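Local atomic coordinates of suppressor of fused homolog (PDB entry 6LPH), a protein that probably binds and sequesters DNA-binding transcription factors, this chain being the N-terminal part of the whole protein. Residues 77-82 with 101-106. Residues are numbered along the deposited sequence; the frame is centred on the assembly and turned at random.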
loop_
_atom_site.group_PDB
_atom_site.type_symbol
_atom_site.label_atom_id
_atom_site.label_comp_id
_atom_site.label_asym_id
_atom_site.label_seq_id
_atom_site.Cartn_x
_atom_site.Cartn_y
_atom_site.Cartn_z
ATOM N N PHE A 77 -6.618 4.975 4.528
ATOM C CA PHE A 77 -7.108 5.897 5.564
ATOM C C PHE A 77 -7.900 5.061 6.539
ATOM O O PHE A 77 -8.948 4.487 6.161
ATOM C CB PHE A 77 -8.071 6.932 4.984
ATOM C CG PHE A 77 -7.473 7.823 3.928
ATOM C CD1 PHE A 77 -7.320 7.370 2.611
ATOM C CD2 PHE A 77 -7.138 9.145 4.224
ATOM C CE1 PHE A 77 -6.797 8.199 1.623
ATOM C CE2 PHE A 77 -6.632 9.977 3.228
ATOM C CZ PHE A 77 -6.455 9.504 1.925
ATOM N N GLY A 78 -7.427 5.010 7.784
ATOM C CA GLY A 78 -8.137 4.320 8.848
ATOM C C GLY A 78 -7.275 3.749 9.954
ATOM O O GLY A 78 -7.783 3.553 11.049
ATOM N N LEU A 79 -5.998 3.444 9.672
ATOM C CA LEU A 79 -5.063 2.949 10.712
ATOM C C LEU A 79 -4.623 4.086 11.631
ATOM O O LEU A 79 -4.323 3.861 12.810
ATOM C CB LEU A 79 -3.837 2.226 10.087
ATOM C CG LEU A 79 -4.240 0.908 9.380
ATOM C CD1 LEU A 79 -3.141 0.438 8.464
ATOM C CD2 LEU A 79 -4.411 -0.128 10.458
ATOM N N SER A 80 -4.594 5.295 11.087
ATOM C CA SER A 80 -4.378 6.499 11.908
ATOM C C SER A 80 -5.735 7.041 12.395
ATOM O O SER A 80 -6.800 6.526 12.004
ATOM C CB SER A 80 -3.614 7.552 11.109
ATOM O OG SER A 80 -4.427 8.069 10.071
ATOM N N ASP A 81 -5.704 8.050 13.265
ATOM C CA ASP A 81 -6.938 8.575 13.833
ATOM C C ASP A 81 -7.505 9.659 12.913
ATOM O O ASP A 81 -7.144 10.837 13.038
ATOM C CB ASP A 81 -6.687 9.123 15.249
ATOM C CG ASP A 81 -7.948 9.663 15.906
ATOM O OD1 ASP A 81 -7.848 10.215 17.021
ATOM O OD2 ASP A 81 -9.039 9.562 15.306
ATOM N N LEU A 82 -8.379 9.250 11.989
ATOM C CA LEU A 82 -9.009 10.175 11.037
ATOM C C LEU A 82 -9.924 11.213 11.705
ATOM O O LEU A 82 -10.103 12.314 11.193
ATOM C CB LEU A 82 -9.855 9.372 10.040
ATOM C CG LEU A 82 -9.104 8.306 9.202
ATOM C CD1 LEU A 82 -10.058 7.576 8.217
ATOM C CD2 LEU A 82 -7.914 8.937 8.469
ATOM N N GLY A 101 -0.671 5.133 14.377
ATOM C CA GLY A 101 0.513 5.977 14.152
ATOM C C GLY A 101 1.086 5.852 12.747
ATOM O O GLY A 101 2.181 6.377 12.448
ATOM N N PHE A 102 0.346 5.159 11.881
ATOM C CA PHE A 102 0.765 5.017 10.500
ATOM C C PHE A 102 -0.423 4.767 9.561
ATOM O O PHE A 102 -1.533 4.471 10.037
ATOM C CB PHE A 102 1.805 3.881 10.377
ATOM C CG PHE A 102 1.224 2.505 10.576
ATOM C CD1 PHE A 102 0.815 1.745 9.491
ATOM C CD2 PHE A 102 1.072 1.987 11.856
ATOM C CE1 PHE A 102 0.287 0.477 9.673
ATOM C CE2 PHE A 102 0.528 0.732 12.040
ATOM C CZ PHE A 102 0.134 -0.019 10.953
ATOM N N GLU A 103 -0.194 4.950 8.252
ATOM C CA GLU A 103 -1.080 4.412 7.221
ATOM C C GLU A 103 -0.237 3.579 6.286
ATOM O O GLU A 103 0.992 3.721 6.246
ATOM C CB GLU A 103 -1.850 5.503 6.428
ATOM C CG GLU A 103 -2.849 6.324 7.289
ATOM C CD GLU A 103 -4.112 5.578 7.704
ATOM O OE1 GLU A 103 -4.336 4.379 7.315
ATOM O OE2 GLU A 103 -4.932 6.226 8.401
ATOM N N LEU A 104 -0.917 2.699 5.539
ATOM C CA LEU A 104 -0.260 1.848 4.580
ATOM C C LEU A 104 -0.197 2.500 3.195
ATOM O O LEU A 104 -1.181 3.130 2.750
ATOM C CB LEU A 104 -1.049 0.550 4.428
ATOM C CG LEU A 104 -1.116 -0.301 5.718
ATOM C CD1 LEU A 104 -2.093 -1.457 5.549
ATOM C CD2 LEU A 104 0.275 -0.821 6.098
ATOM N N THR A 105 0.949 2.353 2.523
ATOM C CA THR A 105 1.028 2.662 1.099
ATOM C C THR A 105 1.539 1.457 0.282
ATOM O O THR A 105 2.093 0.495 0.843
ATOM C CB THR A 105 1.843 3.932 0.779
ATOM O OG1 THR A 105 3.235 3.637 0.834
ATOM C CG2 THR A 105 1.534 5.098 1.793
ATOM N N PHE A 106 1.345 1.506 -1.031
ATOM C CA PHE A 106 1.813 0.403 -1.874
ATOM C C PHE A 106 2.074 0.982 -3.266
ATOM O O PHE A 106 1.336 1.865 -3.721
ATOM C CB PHE A 106 0.755 -0.691 -1.882
ATOM C CG PHE A 106 1.091 -1.911 -2.741
ATOM C CD1 PHE A 106 2.246 -2.679 -2.497
ATOM C CD2 PHE A 106 0.215 -2.326 -3.736
ATOM C CE1 PHE A 106 2.539 -3.821 -3.235
ATOM C CE2 PHE A 106 0.486 -3.505 -4.487
ATOM C CZ PHE A 106 1.658 -4.234 -4.245
#
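The carboxylate of Glu103 plugs the loop that follows strand 71-77 and takes its N-H groups from Gly78 to Ser80. The side chain is bent about CB-CG (chi2 -73°), which brings CD close to the N atoms of Gly78 and Ser80. OE2 accepts three bonds. Gly78 N reaches Glu103 OE2 on the syn side at 2.8 Å, with an almost straight N-H. Ser80 OG donates from the anti side, and OG to Glu103 OE2 is a short 2.5 Å. Ser80 N comes from above the carboxylate plane, 2.9 Å from Glu103 OE2. On the other oxygen, Leu79 N meets Glu103 OE1 on the syn side at 3.0 Å, and Ser76 OG also bonds to OE1.

Beside this polar grip, Leu79 turns its CB toward the strand, and its side chain crosses that of Glu103 obliquely. Leu79 CD1 touches CE1 of the Phe102 ring at 3.6 Å. Leu79 CD1 to Leu104 CG is tight at 3.5 Å. Leu79 CB sits over one face of the Phe102 ring. Helix 131-146 covers this apolar cluster through Phe144, Cys143 and Ile139.

A glutamine in place of Glu103 would probably leave at least one loop N-H facing an NH2 group, without its acceptor, and the charge would be lost. The contact is buried, so the N-H groups and the hydroxyl gathered round the carboxylate probably stabilise its negative charge and hold the loop against the central mixed sheet.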